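Local coordinates for hydrolase (Rhizobium meliloti, PDB 5HOE), which acts as a carbohydrate acetylesterase of the GDSL-like (SGNH) hydrolase family, probably removing acetyl groups by cleaving ester bonds, at residues 129-133 / 188-192. Residues are numbered along the deposited sequence; the frame is centred on the assembly and turned at random.
Sequences VGQVL and FMKVE
Met189 lays its thioether end against Val129, its methyl reaching the backbone N of Gly130. The two side chains meet tip to tip: Val129 CG1 lies 3.6 Å from Met189 CE and 3.7 Å from Met189 SD. The methionine chain is extended as far as SD and then bends (chi3 75°), which carries its methyl over the backbone at Gly130, where Met189 CE comes within 3.8 Å of Gly130 N. Leu133, one turn further on, slants across the same methyl, Leu133 CD1 standing 4.0 Å from Met189 CE.

Val191 extends the apolar patch on the side of Leu133 CD2. Its CG1 touches both Val129 CG1, at 4.0 Å, and Leu133 CD2, at 4.1 Å. Val129 reaches this spot because its CG1 is turned anti to the backbone N (chi1 175°), and it also packs on Val150 of strand 147-152. No hydrogen bond crosses between the segments, and the contact is held by apolar packing alone.

Between Met189 and Val191, Lys190 takes positive phi (62°) in a Schellman motif that ends helix 171-189. Its NZ folds back to donate a hydrogen bond to Phe188 O (3.1 Å), from above the carbonyl plane, and also hydrogen-bonds Glu35 O and Ser37 O of a second subunit. The chain then enters strand 192-195, where Glu192 forms backbone hydrogen bonds with Val148 and Val150 of the adjacent parallel strand 147-152. Helices 118-133 and 171-189 thus meet at their C-terminal ends as the helices of consecutive beta-alpha-beta crossovers, as in the three-layer alpha/beta/alpha fold of SGNH hydrolases.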
loop_
_atom_site.group_PDB
_atom_site.type_symbol
_atom_site.label_atom_id
_atom_site.label_comp_id
_atom_site.label_asym_id
_atom_site.label_seq_id
_atom_site.Cartn_x
_atom_site.Cartn_y
_atom_site.Cartn_z
ATOM N N VAL A 129 -1.611 22.622 12.506
ATOM C CA VAL A 129 -1.094 23.983 12.480
ATOM C C VAL A 129 -0.110 24.147 11.326
ATOM O O VAL A 129 -0.152 25.134 10.577
ATOM C CB VAL A 129 -0.459 24.346 13.836
ATOM C CG1 VAL A 129 0.207 25.744 13.788
ATOM C CG2 VAL A 129 -1.485 24.328 14.943
ATOM N N GLY A 130 0.782 23.169 11.160
ATOM C CA GLY A 130 1.730 23.200 10.060
ATOM C C GLY A 130 1.065 23.200 8.694
ATOM O O GLY A 130 1.559 23.831 7.762
ATOM N N GLN A 131 -0.044 22.465 8.543
ATOM C CA GLN A 131 -0.758 22.457 7.268
ATOM C C GLN A 131 -1.305 23.840 6.942
ATOM O O GLN A 131 -1.330 24.240 5.777
ATOM C CB GLN A 131 -1.896 21.428 7.296
ATOM C CG GLN A 131 -1.413 20.001 7.223
ATOM C CD GLN A 131 -2.490 18.977 7.406
ATOM O OE1 GLN A 131 -3.536 19.253 7.986
ATOM N NE2 GLN A 131 -2.233 17.767 6.918
ATOM N N VAL A 132 -1.750 24.585 7.951
ATOM C CA VAL A 132 -2.190 25.955 7.693
ATOM C C VAL A 132 -1.005 26.844 7.343
ATOM O O VAL A 132 -1.045 27.618 6.379
ATOM C CB VAL A 132 -2.987 26.519 8.884
ATOM C CG1 VAL A 132 -3.452 27.907 8.559
ATOM C CG2 VAL A 132 -4.159 25.627 9.223
ATOM N N LEU A 133 0.065 26.761 8.127
ATOM C CA LEU A 133 1.187 27.667 7.925
ATOM C C LEU A 133 1.882 27.459 6.586
ATOM O O LEU A 133 2.539 28.391 6.094
ATOM C CB LEU A 133 2.191 27.504 9.057
ATOM C CG LEU A 133 1.652 27.892 10.438
ATOM C CD1 LEU A 133 2.706 27.647 11.499
ATOM C CD2 LEU A 133 1.197 29.349 10.466
ATOM N N PHE A 188 5.460 27.674 20.722
ATOM C CA PHE A 188 6.593 27.174 19.950
ATOM C C PHE A 188 6.418 27.483 18.467
ATOM O O PHE A 188 7.351 27.961 17.803
ATOM C CB PHE A 188 6.682 25.670 20.209
ATOM C CG PHE A 188 7.850 24.967 19.562
ATOM C CD1 PHE A 188 7.736 24.446 18.283
ATOM C CD2 PHE A 188 9.041 24.784 20.251
ATOM C CE1 PHE A 188 8.797 23.761 17.695
ATOM C CE2 PHE A 188 10.093 24.098 19.679
ATOM C CZ PHE A 188 9.972 23.582 18.398
ATOM N N MET A 189 5.214 27.243 17.935
ATOM C CA MET A 189 4.934 27.488 16.525
ATOM C C MET A 189 4.586 28.950 16.227
ATOM O O MET A 189 4.357 29.288 15.063
ATOM C CB MET A 189 3.836 26.535 16.022
ATOM C CG MET A 189 4.239 25.075 16.071
ATOM S SD MET A 189 3.096 23.981 15.227
ATOM C CE MET A 189 3.476 24.298 13.517
ATOM N N LYS A 190 4.554 29.813 17.252
ATOM C CA LYS A 190 4.316 31.252 17.099
ATOM C C LYS A 190 2.930 31.554 16.504
ATOM O O LYS A 190 2.767 32.417 15.632
ATOM C CB LYS A 190 5.464 31.934 16.339
ATOM C CG LYS A 190 6.871 31.607 16.885
ATOM C CD LYS A 190 7.128 32.242 18.264
ATOM C CE LYS A 190 8.477 31.802 18.900
ATOM N NZ LYS A 190 8.460 30.369 19.360
ATOM N N VAL A 191 1.911 30.842 16.997
ATOM C CA VAL A 191 0.525 31.097 16.618
ATOM C C VAL A 191 -0.299 31.462 17.849
ATOM O O VAL A 191 0.229 31.565 18.969
ATOM C CB VAL A 191 -0.086 29.901 15.850
ATOM C CG1 VAL A 191 0.687 29.627 14.552
ATOM C CG2 VAL A 191 -0.152 28.652 16.724
ATOM N N GLU A 192 -1.597 31.656 17.663
ATOM C CA GLU A 192 -2.438 32.126 18.761
ATOM C C GLU A 192 -3.060 30.947 19.497
ATOM O O GLU A 192 -3.173 29.852 18.955
ATOM C CB GLU A 192 -3.539 33.043 18.233
ATOM C CG GLU A 192 -3.039 34.219 17.377
ATOM C CD GLU A 192 -2.203 35.218 18.149
ATOM O OE1 GLU A 192 -2.489 35.465 19.342
ATOM O OE2 GLU A 192 -1.255 35.776 17.558
#